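Local coordinates for malate dehydrogenase (Pyrococcus horikoshii, PDB 1V9N), which catalyses the NAD-dependent interconversion of (S)-malate and oxaloacetate as a homodimeric member of the LDH2/MDH2 oxidoreductase family, at residues R318-I321 / H322-G326; F327-M330 / E331-K335; E298-S301 / Q302-E305; R50-E53 / S54-V57. All coordinates share one frame; numbering follows the deposited sequence.

Contact 1: residues R318-I321 / H322-G326; sequences RIWI and HGEKG. With NDP (NADPH dihydro-nicotinamide-adenine-dinucleotide phosphate), chain B.
The adenosine end of the NADPH pocket rests on the start of helix 324-336, where a type II beta turn from Ile321 to Glu324 places Gly323 at the N-cap. Two bonds clasp this turn. Glu324 N donates to Ile321 O at 3.0 Å, and the Glu324 side chain reaches across the turn, where OE1 accepts the N-H of Ile321 at 3.1 Å, on the anti side of the carboxylate. With CG opposite the backbone N (chi1 -178°) and the chain extended, Glu324 runs past the edge of the indole, its CG in the ring plane and 3.4 Å from Trp320 CE3. The same carboxylate holds two cations: Lys308 at OE1, and Arg318, whose NH2 comes from above the carboxylate plane to form a 3.2 Å salt bridge with OE2. Trp320 is sandwiched, with Arg318 CD over one face and Lys325 over the other, where Lys325 CE makes a CH-pi contact 3.7 Å from the five-membered ring centroid. From there Lys325 NZ reaches adenine N7A of NADPH (3.2 Å) and a salt bridge to Glu238 of the second subunit. One face of the His322 ring is turned to adenine N3A. At the phosphate, the helix start offers backbone N-H groups: Gly323 N bonds NADPH O2B at 3.1 Å, and Gly326 N bonds O1X at 2.8 Å.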
loop_
_atom_site.group_PDB
_atom_site.type_symbol
_atom_site.label_atom_id
_atom_site.label_comp_id
_atom_site.label_asym_id
_atom_site.label_seq_id
_atom_site.Cartn_x
_atom_site.Cartn_y
_atom_site.Cartn_z
ATOM N N ARG A 318 0.499 -25.359 -2.977
ATOM C CA ARG A 318 1.036 -24.505 -4.004
ATOM C C ARG A 318 1.213 -23.094 -3.518
ATOM O O ARG A 318 0.539 -22.666 -2.589
ATOM C CB ARG A 318 0.003 -24.632 -5.116
ATOM C CG ARG A 318 0.060 -23.683 -6.218
ATOM C CD ARG A 318 -1.137 -23.997 -7.078
ATOM N NE ARG A 318 -1.037 -23.289 -8.339
ATOM C CZ ARG A 318 -1.809 -23.528 -9.389
ATOM N NH1 ARG A 318 -2.742 -24.463 -9.321
ATOM N NH2 ARG A 318 -1.647 -22.838 -10.510
ATOM N N ILE A 319 2.147 -22.396 -4.135
ATOM C CA ILE A 319 2.388 -20.994 -3.816
ATOM C C ILE A 319 1.786 -20.267 -5.011
ATOM O O ILE A 319 2.205 -20.483 -6.149
ATOM C CB ILE A 319 3.897 -20.675 -3.722
ATOM C CG1 ILE A 319 4.499 -21.375 -2.500
ATOM C CG2 ILE A 319 4.102 -19.168 -3.630
ATOM C CD1 ILE A 319 6.003 -21.234 -2.376
ATOM N N TRP A 320 0.768 -19.457 -4.759
ATOM C CA TRP A 320 0.113 -18.715 -5.835
ATOM C C TRP A 320 0.715 -17.322 -5.982
ATOM O O TRP A 320 1.400 -16.830 -5.083
ATOM C CB TRP A 320 -1.382 -18.534 -5.551
ATOM C CG TRP A 320 -2.168 -19.794 -5.373
ATOM C CD1 TRP A 320 -2.349 -20.495 -4.216
ATOM C CD2 TRP A 320 -2.913 -20.484 -6.385
ATOM N NE1 TRP A 320 -3.163 -21.577 -4.443
ATOM C CE2 TRP A 320 -3.521 -21.597 -5.765
ATOM C CE3 TRP A 320 -3.120 -20.273 -7.753
ATOM C CZ2 TRP A 320 -4.332 -22.495 -6.469
ATOM C CZ3 TRP A 320 -3.926 -21.169 -8.455
ATOM C CH2 TRP A 320 -4.521 -22.269 -7.807
ATOM N N ILE A 321 0.451 -16.696 -7.125
ATOM C CA ILE A 321 0.893 -15.333 -7.379
ATOM C C ILE A 321 -0.422 -14.561 -7.427
ATOM O O ILE A 321 -1.441 -15.088 -7.874
ATOM C CB ILE A 321 1.648 -15.189 -8.728
ATOM C CG1 ILE A 321 2.240 -13.782 -8.839
ATOM C CG2 ILE A 321 0.704 -15.430 -9.895
ATOM C CD1 ILE A 321 3.211 -13.444 -7.728
ATOM N N HIS A 322 -0.416 -13.324 -6.953
ATOM C CA HIS A 322 -1.640 -12.539 -6.932
ATOM C C HIS A 322 -2.315 -12.386 -8.281
ATOM O O HIS A 322 -1.707 -11.956 -9.263
ATOM C CB HIS A 322 -1.356 -11.191 -6.284
ATOM C CG HIS A 322 -0.773 -11.326 -4.914
ATOM N ND1 HIS A 322 0.512 -11.771 -4.701
ATOM C CD2 HIS A 322 -1.330 -11.184 -3.688
ATOM C CE1 HIS A 322 0.722 -11.902 -3.403
ATOM N NE2 HIS A 322 -0.381 -11.552 -2.766
ATOM N N GLY A 323 -3.586 -12.773 -8.318
ATOM C CA GLY A 323 -4.362 -12.693 -9.539
ATOM C C GLY A 323 -4.526 -14.052 -10.199
ATOM O O GLY A 323 -5.444 -14.255 -10.994
ATOM N N GLU A 324 -3.639 -14.984 -9.861
ATOM C CA GLU A 324 -3.666 -16.324 -10.437
ATOM C C GLU A 324 -4.962 -17.096 -10.183
ATOM O O GLU A 324 -5.570 -17.597 -11.126
ATOM C CB GLU A 324 -2.461 -17.129 -9.939
ATOM C CG GLU A 324 -2.363 -18.527 -10.517
ATOM C CD GLU A 324 -1.012 -19.164 -10.260
ATOM O OE1 GLU A 324 -0.421 -18.901 -9.193
ATOM O OE2 GLU A 324 -0.545 -19.934 -11.127
ATOM N N LYS A 325 -5.376 -17.208 -8.922
ATOM C CA LYS A 325 -6.621 -17.909 -8.600
ATOM C C LYS A 325 -7.770 -17.321 -9.413
ATOM O O LYS A 325 -8.551 -18.050 -10.019
ATOM C CB LYS A 325 -6.966 -17.772 -7.116
ATOM C CG LYS A 325 -6.116 -18.589 -6.160
ATOM C CD LYS A 325 -6.562 -18.328 -4.728
ATOM C CE LYS A 325 -5.763 -19.123 -3.723
ATOM N NZ LYS A 325 -6.177 -18.810 -2.321
ATOM N N GLY A 326 -7.863 -15.993 -9.413
ATOM C CA GLY A 326 -8.922 -15.315 -10.141
ATOM C C GLY A 326 -8.960 -15.622 -11.627
ATOM O O GLY A 326 -10.031 -15.876 -12.183
HETATM P PA NDP B . -8.834 -11.553 -1.305
HETATM O O1A NDP B . -9.792 -12.378 -2.000
HETATM O O2A NDP B . -8.323 -11.867 0.075
HETATM O O5B NDP B . -7.553 -11.365 -2.313
HETATM C C5B NDP B . -6.417 -10.563 -1.940
HETATM C C4B NDP B . -5.466 -10.608 -3.151
HETATM O O4B NDP B . -4.557 -11.684 -2.857
HETATM C C3B NDP B . -6.042 -10.908 -4.507
HETATM O O3B NDP B . -5.323 -10.100 -5.487
HETATM C C2B NDP B . -5.826 -12.359 -4.758
HETATM O O2B NDP B . -5.776 -12.799 -6.126
HETATM C C1B NDP B . -4.590 -12.601 -3.949
HETATM N N9A NDP B . -4.494 -13.950 -3.326
HETATM C C8A NDP B . -5.517 -14.752 -2.744
HETATM N N7A NDP B . -5.025 -15.877 -2.277
HETATM C C5A NDP B . -3.684 -15.852 -2.531
HETATM C C6A NDP B . -2.591 -16.742 -2.280
HETATM N N6A NDP B . -2.802 -17.904 -1.652
HETATM N N1A NDP B . -1.319 -16.398 -2.682
HETATM C C2A NDP B . -1.091 -15.206 -3.324
HETATM N N3A NDP B . -2.052 -14.300 -3.602
HETATM C C4A NDP B . -3.339 -14.683 -3.178
HETATM O O3 NDP B . -9.245 -10.037 -1.250
HETATM P PN NDP B . -10.382 -9.134 -0.611
HETATM O O1N NDP B . -9.682 -8.203 0.269
HETATM O O2N NDP B . -11.296 -10.146 0.021
HETATM O O5D NDP B . -10.997 -8.455 -1.911
HETATM C C5D NDP B . -12.431 -8.333 -2.133
HETATM C C4D NDP B . -12.718 -7.609 -3.503
HETATM O O4D NDP B . -13.622 -6.556 -3.220
HETATM C C3D NDP B . -11.515 -6.936 -4.211
HETATM O O3D NDP B . -11.619 -7.207 -5.615
HETATM C C2D NDP B . -11.611 -5.461 -3.861
HETATM O O2D NDP B . -11.031 -4.650 -4.861
HETATM C C1D NDP B . -13.144 -5.295 -3.692
HETATM N N1N NDP B . -13.539 -4.241 -2.719
HETATM C C2N NDP B . -14.232 -3.117 -3.251
HETATM C C3N NDP B . -14.631 -2.086 -2.305
HETATM C C7N NDP B . -15.357 -0.907 -2.790
HETATM O O7N NDP B . -15.736 0.007 -2.047
HETATM N N7N NDP B . -15.646 -0.773 -4.113
HETATM C C4N NDP B . -14.311 -2.269 -0.926
HETATM C C5N NDP B . -13.629 -3.372 -0.429
HETATM C C6N NDP B . -13.243 -4.368 -1.324
HETATM P P2B NDP B . -6.931 -13.481 -6.910
HETATM O O1X NDP B . -6.222 -14.538 -7.648
HETATM O O2X NDP B . -7.569 -12.497 -7.838
HETATM O O3X NDP B . -7.954 -14.051 -5.932
HETATM O O HOH W 1 -4.126 -15.801 -6.424
#

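Contact 2: residues F327-M330 / E331-K335; sequences FLTM and ETRLK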
loop_
_atom_site.group_PDB
_atom_site.type_symbol
_atom_site.label_atom_id
_atom_site.label_comp_id
_atom_site.label_asym_id
_atom_site.label_seq_id
_atom_site.Cartn_x
_atom_site.Cartn_y
_atom_site.Cartn_z
ATOM N N PHE A 327 -7.802 -15.589 -12.279
ATOM C CA PHE A 327 -7.736 -15.868 -13.706
ATOM C C PHE A 327 -8.119 -17.313 -14.014
ATOM O O PHE A 327 -8.755 -17.586 -15.034
ATOM C CB PHE A 327 -6.339 -15.562 -14.249
ATOM C CG PHE A 327 -6.131 -14.110 -14.598
ATOM C CD1 PHE A 327 -6.970 -13.475 -15.512
ATOM C CD2 PHE A 327 -5.097 -13.382 -14.020
ATOM C CE1 PHE A 327 -6.783 -12.134 -15.846
ATOM C CE2 PHE A 327 -4.900 -12.041 -14.345
ATOM C CZ PHE A 327 -5.742 -11.416 -15.259
ATOM N N LEU A 328 -7.730 -18.230 -13.131
ATOM C CA LEU A 328 -8.057 -19.644 -13.300
ATOM C C LEU A 328 -9.554 -19.837 -13.082
ATOM O O LEU A 328 -10.219 -20.550 -13.836
ATOM C CB LEU A 328 -7.275 -20.500 -12.301
ATOM C CG LEU A 328 -6.018 -21.191 -12.837
ATOM C CD1 LEU A 328 -5.100 -20.177 -13.486
ATOM C CD2 LEU A 328 -5.313 -21.908 -11.694
ATOM N N THR A 329 -10.078 -19.203 -12.038
ATOM C CA THR A 329 -11.500 -19.286 -11.741
ATOM C C THR A 329 -12.284 -18.771 -12.944
ATOM O O THR A 329 -13.284 -19.363 -13.345
ATOM C CB THR A 329 -11.860 -18.444 -10.515
ATOM O OG1 THR A 329 -11.180 -18.964 -9.366
ATOM C CG2 THR A 329 -13.365 -18.475 -10.270
HETATM N N MSE A 330 -11.817 -17.667 -13.521
HETATM C CA MSE A 330 -12.466 -17.083 -14.687
HETATM C C MSE A 330 -12.459 -18.083 -15.837
HETATM O O MSE A 330 -13.504 -18.401 -16.404
HETATM C CB MSE A 330 -11.742 -15.803 -15.115
HETATM C CG MSE A 330 -12.177 -15.262 -16.471
HETATM SE SE MSE A 330 -11.335 -13.580 -16.964
HETATM C CE MSE A 330 -10.043 -13.744 -18.353
ATOM N N GLU A 331 -11.268 -18.571 -16.172
ATOM C CA GLU A 331 -11.090 -19.531 -17.255
ATOM C C GLU A 331 -12.115 -20.659 -17.149
ATOM O O GLU A 331 -12.741 -21.047 -18.136
ATOM C CB GLU A 331 -9.671 -20.102 -17.199
ATOM C CG GLU A 331 -9.268 -20.935 -18.403
ATOM C CD GLU A 331 -7.873 -21.516 -18.256
ATOM O OE1 GLU A 331 -7.681 -22.384 -17.377
ATOM O OE2 GLU A 331 -6.968 -21.100 -19.011
ATOM N N THR A 332 -12.284 -21.171 -15.937
ATOM C CA THR A 332 -13.228 -22.249 -15.680
ATOM C C THR A 332 -14.667 -21.836 -15.988
ATOM O O THR A 332 -15.339 -22.439 -16.829
ATOM C CB THR A 332 -13.157 -22.695 -14.206
ATOM O OG1 THR A 332 -11.882 -23.293 -13.947
ATOM C CG2 THR A 332 -14.261 -23.694 -13.892
ATOM N N ARG A 333 -15.126 -20.798 -15.298
ATOM C CA ARG A 333 -16.485 -20.305 -15.456
ATOM C C ARG A 333 -16.846 -19.800 -16.849
ATOM O O ARG A 333 -18.022 -19.608 -17.154
ATOM C CB ARG A 333 -16.746 -19.226 -14.406
ATOM C CG ARG A 333 -16.573 -19.754 -12.997
ATOM C CD ARG A 333 -16.834 -18.709 -11.942
ATOM N NE ARG A 333 -16.829 -19.305 -10.609
ATOM C CZ ARG A 333 -17.061 -18.631 -9.491
ATOM N NH1 ARG A 333 -17.316 -17.329 -9.544
ATOM N NH2 ARG A 333 -17.043 -19.254 -8.322
ATOM N N LEU A 334 -15.850 -19.590 -17.702
ATOM C CA LEU A 334 -16.123 -19.121 -19.055
ATOM C C LEU A 334 -16.635 -20.253 -19.947
ATOM O O LEU A 334 -17.403 -20.020 -20.884
ATOM C CB LEU A 334 -14.868 -18.499 -19.671
ATOM C CG LEU A 334 -14.539 -17.077 -19.211
ATOM C CD1 LEU A 334 -13.224 -16.620 -19.825
ATOM C CD2 LEU A 334 -15.670 -16.144 -19.623
ATOM N N LYS A 335 -16.208 -21.479 -19.661
ATOM C CA LYS A 335 -16.646 -22.624 -20.446
ATOM C C LYS A 335 -17.546 -23.540 -19.627
ATOM O O LYS A 335 -18.218 -24.413 -20.172
ATOM C CB LYS A 335 -15.435 -23.399 -20.985
ATOM C CG LYS A 335 -14.367 -23.731 -19.953
ATOM C CD LYS A 335 -13.106 -24.240 -20.644
ATOM C CE LYS A 335 -11.950 -24.406 -19.668
ATOM N NZ LYS A 335 -10.673 -24.738 -20.365
#
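Thr329 and Arg333, one turn apart on helix 324-336, show how a single helix can have a gripped side and a slack one. On the gripped side the backbone bond from Arg333 N to Thr329 O is 3.0 Å long and almost perfectly straight at 179°. The two side chains lie alongside each other, pointing the same way. Thr329 CG2, opposite its own backbone N while OG1 sits beside it (chi1 -63°), presses on one face of the guanidinium, offset toward the rim and 3.6 Å from Arg333 NE. Several polar ends meet the first residues of the chain: Arg333 NE forms a salt bridge with Glu3, Thr332 OG1 bonds Phe2 O, and Thr329 OG1 bonds Lys4 N as well as Lys325 O one turn back.

Toward Leu334 the grip relaxes, although the backbone bonds from Glu331 N and Thr332 N are regular. Leu334 N reaches Met330 O at 2.9 Å, but the bond is bent to 129° and weak. Beside it Met330, a selenomethionine in this model, touches Leu334 through carbon alone, CG to CD1 at 3.8 Å, and both residues lie against Leu49 of helix 34-49. Exposed Glu331 stretches its extended chain outward, where Lys179 offers a long, weak ion pair. The chemistry implies that a methyl group on one face of the guanidinium and an ion pair at NE together limit how Arg333 can turn, whereas the Met330-Leu334 pair rests on dispersion contacts and has no polar bond between its side chains to fix a direction.

Contact 3: residues E298-S301 / Q302-E305; sequences EKIS and QMIE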
loop_
_atom_site.group_PDB
_atom_site.type_symbol
_atom_site.label_atom_id
_atom_site.label_comp_id
_atom_site.label_asym_id
_atom_site.label_seq_id
_atom_site.Cartn_x
_atom_site.Cartn_y
_atom_site.Cartn_z
ATOM N N GLU A 298 9.980 -9.938 -18.916
ATOM C CA GLU A 298 10.876 -11.059 -18.684
ATOM C C GLU A 298 11.256 -11.117 -17.205
ATOM O O GLU A 298 11.103 -12.145 -16.558
ATOM C CB GLU A 298 12.142 -10.910 -19.531
ATOM C CG GLU A 298 13.021 -12.143 -19.545
ATOM C CD GLU A 298 12.312 -13.351 -20.126
ATOM O OE1 GLU A 298 11.847 -13.272 -21.285
ATOM O OE2 GLU A 298 12.220 -14.380 -19.425
ATOM N N LYS A 299 11.733 -10.000 -16.667
ATOM C CA LYS A 299 12.144 -9.964 -15.272
ATOM C C LYS A 299 11.052 -10.264 -14.250
ATOM O O LYS A 299 11.285 -11.015 -13.297
ATOM C CB LYS A 299 12.798 -8.618 -14.955
ATOM C CG LYS A 299 14.120 -8.407 -15.675
ATOM C CD LYS A 299 15.095 -9.533 -15.364
ATOM C CE LYS A 299 16.436 -9.307 -16.037
ATOM N NZ LYS A 299 17.394 -10.402 -15.697
ATOM N N ILE A 300 9.865 -9.694 -14.429
ATOM C CA ILE A 300 8.797 -9.941 -13.465
ATOM C C ILE A 300 8.316 -11.389 -13.521
ATOM O O ILE A 300 8.017 -11.985 -12.487
ATOM C CB ILE A 300 7.593 -8.981 -13.662
ATOM C CG1 ILE A 300 6.708 -9.021 -12.415
ATOM C CG2 ILE A 300 6.790 -9.365 -14.905
ATOM C CD1 ILE A 300 5.564 -8.005 -12.415
ATOM N N SER A 301 8.250 -11.955 -14.722
ATOM C CA SER A 301 7.820 -13.343 -14.881
ATOM C C SER A 301 8.842 -14.285 -14.265
ATOM O O SER A 301 8.483 -15.335 -13.734
ATOM C CB SER A 301 7.628 -13.689 -16.358
ATOM O OG SER A 301 6.433 -13.124 -16.859
ATOM N N GLN A 302 10.119 -13.912 -14.336
ATOM C CA GLN A 302 11.172 -14.733 -13.749
ATOM C C GLN A 302 11.047 -14.687 -12.229
ATOM O O GLN A 302 11.286 -15.686 -11.540
ATOM C CB GLN A 302 12.553 -14.234 -14.184
ATOM C CG GLN A 302 12.752 -14.234 -15.697
ATOM C CD GLN A 302 14.214 -14.176 -16.111
ATOM O OE1 GLN A 302 15.003 -13.411 -15.556
ATOM N NE2 GLN A 302 14.577 -14.981 -17.104
HETATM N N MSE A 303 10.675 -13.521 -11.703
HETATM C CA MSE A 303 10.493 -13.369 -10.262
HETATM C C MSE A 303 9.313 -14.233 -9.819
HETATM O O MSE A 303 9.392 -14.945 -8.822
HETATM C CB MSE A 303 10.214 -11.908 -9.903
HETATM C CG MSE A 303 9.811 -11.692 -8.451
HETATM SE SE MSE A 303 9.367 -9.842 -8.016
HETATM C CE MSE A 303 7.510 -9.824 -8.582
ATOM N N ILE A 304 8.216 -14.152 -10.567
ATOM C CA ILE A 304 7.019 -14.922 -10.253
ATOM C C ILE A 304 7.315 -16.423 -10.277
ATOM O O ILE A 304 6.918 -17.156 -9.372
ATOM C CB ILE A 304 5.883 -14.611 -11.253
ATOM C CG1 ILE A 304 5.455 -13.142 -11.113
ATOM C CG2 ILE A 304 4.699 -15.547 -11.009
ATOM C CD1 ILE A 304 4.520 -12.671 -12.203
ATOM N N GLU A 305 8.017 -16.875 -11.309
ATOM C CA GLU A 305 8.351 -18.290 -11.424
ATOM C C GLU A 305 9.216 -18.759 -10.254
ATOM O O GLU A 305 9.000 -19.837 -9.701
ATOM C CB GLU A 305 9.072 -18.564 -12.750
ATOM C CG GLU A 305 9.363 -20.040 -12.977
ATOM C CD GLU A 305 8.121 -20.901 -12.822
ATOM O OE1 GLU A 305 7.188 -20.752 -13.643
ATOM O OE2 GLU A 305 8.072 -21.719 -11.874
#
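Glu298, Lys299 and Gln302 meet on a polar side of this piece of helix 293-308. Gln302 extends back along the helix, bringing its amide between the side chains of Glu298 and Lys299, although the exact position of its CG is doubtful because it sits too close to Glu298 O. Its NE2 lies 3.4 Å from Glu298 OE2, with amide and carboxylate planes 80° apart, while OE1 is turned to Lys299 NZ at 3.8 Å. The dipole of the amide is probably favourable to both charges, its N-H end toward the carboxylate and its oxygen toward the ammonium. A leucine in place of Gln302 would probably leave the Glu298 carboxylate and the Lys299 ammonium facing hydrocarbon, with no dipole between them. Glu298 OE1 has a stronger partner in Lys177, whose backbone N also donates to Ser301 OG.

Backbone bonds provide the regular component: Met303 N to Lys299 O at 3.0 Å, Ile304 N to Ile300 O at 2.9 Å, and Glu305 N to Ser301 O, also 2.9 Å.

Apolar contacts gather around Ile300. Its CG1 meets Met303 CE, the methyl of a selenomethionine, at 4.0 Å and Ile304 CD1 at 4.3 Å. Such a division, polar groups along one side and apolar ones on another, Ile300 and Met303 against Ile254 and Trp264 of the second subunit and Ile304 against Ile321 of its own chain, is typical of an amphipathic helix at a dimer interface.

Contact 4: residues R50-E53 / S54-V57; sequences RGVE and SHGV. With NDP (NADPH dihydro-nicotinamide-adenine-dinucleotide phosphate), chain B.
Val52 to Gly56 form two overlapping turns, His55 N donating to Val52 O at 3.0 Å and Gly56 N to Glu53 O at 3.1 Å. They follow a Schellman motif in which Gly51, at positive phi, ends helix 34-49.

Ser54 OG sits between its own backbone N and carbonyl carbon (chi1 49°), which brings it within 3.2 Å of His55 ND1 in a hydrogen bond and 3.7 Å of Val52 CG1. The same methyl of Val52 touches the nicotinamide ribose at NADPH C4D. One face of the His55 imidazole is turned to ribose O4D, offset toward the rim, and NE2 is 3.0 Å from C2N of the nicotinamide ring; the ring of His127 also meets it. Replacing His55 with an alanine would probably leave Ser54 OG without its imidazole partner and open a gap beside the nicotinamide and its ribose.

Arg50 reaches the other end of the cofactor. Its chain turns at chi3 (68°) so that NH2 donates to the phosphate oxygen O2X of NADPH at 3.1 Å, in the guanidinium plane and nearly straight (167°). One short loop after a helix thus contributes to both ends of a dinucleotide-binding pocket.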
loop_
_atom_site.group_PDB
_atom_site.type_symbol
_atom_site.label_atom_id
_atom_site.label_comp_id
_atom_site.label_asym_id
_atom_site.label_seq_id
_atom_site.Cartn_x
_atom_site.Cartn_y
_atom_site.Cartn_z
ATOM N N ARG A 50 -14.151 -13.877 -11.574
ATOM C CA ARG A 50 -12.961 -14.036 -10.746
ATOM C C ARG A 50 -13.280 -14.605 -9.369
ATOM O O ARG A 50 -12.387 -14.786 -8.540
ATOM C CB ARG A 50 -12.232 -12.697 -10.586
ATOM C CG ARG A 50 -11.702 -12.094 -11.883
ATOM C CD ARG A 50 -10.766 -10.912 -11.582
ATOM N NE ARG A 50 -9.532 -11.360 -10.935
ATOM C CZ ARG A 50 -8.507 -11.905 -11.586
ATOM N NH1 ARG A 50 -8.561 -12.052 -12.898
ATOM N NH2 ARG A 50 -7.444 -12.343 -10.920
ATOM N N GLY A 51 -14.557 -14.874 -9.117
ATOM C CA GLY A 51 -14.943 -15.436 -7.836
ATOM C C GLY A 51 -15.154 -14.437 -6.718
ATOM O O GLY A 51 -15.048 -14.788 -5.542
ATOM N N VAL A 52 -15.449 -13.189 -7.067
ATOM C CA VAL A 52 -15.687 -12.168 -6.053
ATOM C C VAL A 52 -17.191 -11.909 -5.983
ATOM O O VAL A 52 -17.674 -10.850 -6.400
ATOM C CB VAL A 52 -14.957 -10.840 -6.390
ATOM C CG1 VAL A 52 -15.046 -9.887 -5.208
ATOM C CG2 VAL A 52 -13.502 -11.112 -6.746
ATOM N N GLU A 53 -17.925 -12.889 -5.459
ATOM C CA GLU A 53 -19.379 -12.805 -5.337
ATOM C C GLU A 53 -19.858 -11.496 -4.728
ATOM O O GLU A 53 -20.788 -10.872 -5.236
ATOM C CB GLU A 53 -19.913 -13.964 -4.488
ATOM C CG GLU A 53 -19.783 -15.333 -5.128
ATOM C CD GLU A 53 -20.417 -16.424 -4.285
ATOM O OE1 GLU A 53 -19.932 -16.668 -3.160
ATOM O OE2 GLU A 53 -21.405 -17.033 -4.745
ATOM N N SER A 54 -19.223 -11.087 -3.636
ATOM C CA SER A 54 -19.591 -9.856 -2.947
ATOM C C SER A 54 -19.676 -8.610 -3.839
ATOM O O SER A 54 -20.441 -7.690 -3.545
ATOM C CB SER A 54 -18.617 -9.600 -1.792
ATOM O OG SER A 54 -17.269 -9.729 -2.207
ATOM N N HIS A 55 -18.914 -8.581 -4.929
ATOM C CA HIS A 55 -18.936 -7.419 -5.817
ATOM C C HIS A 55 -19.467 -7.673 -7.224
ATOM O O HIS A 55 -19.270 -6.856 -8.121
ATOM C CB HIS A 55 -17.537 -6.795 -5.892
ATOM C CG HIS A 55 -17.105 -6.155 -4.610
ATOM N ND1 HIS A 55 -16.796 -6.882 -3.481
ATOM C CD2 HIS A 55 -17.024 -4.852 -4.252
ATOM C CE1 HIS A 55 -16.548 -6.056 -2.479
ATOM N NE2 HIS A 55 -16.681 -4.819 -2.921
ATOM N N GLY A 56 -20.149 -8.800 -7.411
ATOM C CA GLY A 56 -20.694 -9.133 -8.716
ATOM C C GLY A 56 -22.146 -8.718 -8.879
ATOM O O GLY A 56 -22.576 -7.716 -8.308
ATOM N N VAL A 57 -22.904 -9.493 -9.653
ATOM C CA VAL A 57 -24.315 -9.193 -9.900
ATOM C C VAL A 57 -25.134 -9.065 -8.618
ATOM O O VAL A 57 -26.180 -8.417 -8.603
ATOM C CB VAL A 57 -24.974 -10.269 -10.791
ATOM C CG1 VAL A 57 -24.312 -10.286 -12.151
ATOM C CG2 VAL A 57 -24.868 -11.632 -10.129
HETATM P PA NDP B . -8.834 -11.553 -1.305
HETATM O O1A NDP B . -9.792 -12.378 -2.000
HETATM O O2A NDP B . -8.323 -11.867 0.075
HETATM O O5B NDP B . -7.553 -11.365 -2.313
HETATM C C5B NDP B . -6.417 -10.563 -1.940
HETATM C C4B NDP B . -5.466 -10.608 -3.151
HETATM O O4B NDP B . -4.557 -11.684 -2.857
HETATM C C3B NDP B . -6.042 -10.908 -4.507
HETATM O O3B NDP B . -5.323 -10.100 -5.487
HETATM C C2B NDP B . -5.826 -12.359 -4.758
HETATM O O2B NDP B . -5.776 -12.799 -6.126
HETATM C C1B NDP B . -4.590 -12.601 -3.949
HETATM N N9A NDP B . -4.494 -13.950 -3.326
HETATM C C8A NDP B . -5.517 -14.752 -2.744
HETATM N N7A NDP B . -5.025 -15.877 -2.277
HETATM C C5A NDP B . -3.684 -15.852 -2.531
HETATM C C6A NDP B . -2.591 -16.742 -2.280
HETATM N N6A NDP B . -2.802 -17.904 -1.652
HETATM N N1A NDP B . -1.319 -16.398 -2.682
HETATM C C2A NDP B . -1.091 -15.206 -3.324
HETATM N N3A NDP B . -2.052 -14.300 -3.602
HETATM C C4A NDP B . -3.339 -14.683 -3.178
HETATM O O3 NDP B . -9.245 -10.037 -1.250
HETATM P PN NDP B . -10.382 -9.134 -0.611
HETATM O O1N NDP B . -9.682 -8.203 0.269
HETATM O O2N NDP B . -11.296 -10.146 0.021
HETATM O O5D NDP B . -10.997 -8.455 -1.911
HETATM C C5D NDP B . -12.431 -8.333 -2.133
HETATM C C4D NDP B . -12.718 -7.609 -3.503
HETATM O O4D NDP B . -13.622 -6.556 -3.220
HETATM C C3D NDP B . -11.515 -6.936 -4.211
HETATM O O3D NDP B . -11.619 -7.207 -5.615
HETATM C C2D NDP B . -11.611 -5.461 -3.861
HETATM O O2D NDP B . -11.031 -4.650 -4.861
HETATM C C1D NDP B . -13.144 -5.295 -3.692
HETATM N N1N NDP B . -13.539 -4.241 -2.719
HETATM C C2N NDP B . -14.232 -3.117 -3.251
HETATM C C3N NDP B . -14.631 -2.086 -2.305
HETATM C C7N NDP B . -15.357 -0.907 -2.790
HETATM O O7N NDP B . -15.736 0.007 -2.047
HETATM N N7N NDP B . -15.646 -0.773 -4.113
HETATM C C4N NDP B . -14.311 -2.269 -0.926
HETATM C C5N NDP B . -13.629 -3.372 -0.429
HETATM C C6N NDP B . -13.243 -4.368 -1.324
HETATM P P2B NDP B . -6.931 -13.481 -6.910
HETATM O O1X NDP B . -6.222 -14.538 -7.648
HETATM O O2X NDP B . -7.569 -12.497 -7.838
HETATM O O3X NDP B . -7.954 -14.051 -5.932
#

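Contacts 1 and 4 touch one bound NADPH, with contact 2 just behind them, the side chain of Phe327 about 7 Å from the cofactor. Although the centres of contacts 1 and 4 are about 17 Å apart, Arg50 NH2 comes within 2.8 Å of Gly323 O, a probable hydrogen bond, so both sides of the 2'-phosphate site are joined directly. Arg50 NH1 lies 3.4 Å from Phe327 CD1 in a cation-pi pair with contact 2. Contacts 1 and 2 share helix 324-336, and Trp320 CZ3 from the loop before it packs on Leu328 CD2 at 3.6 Å. Contact 3 is more remote, about 29 Å from contact 4 between centres, yet Ile304 CG2 touches Ile321 CG1 of contact 1 at 3.7 Å.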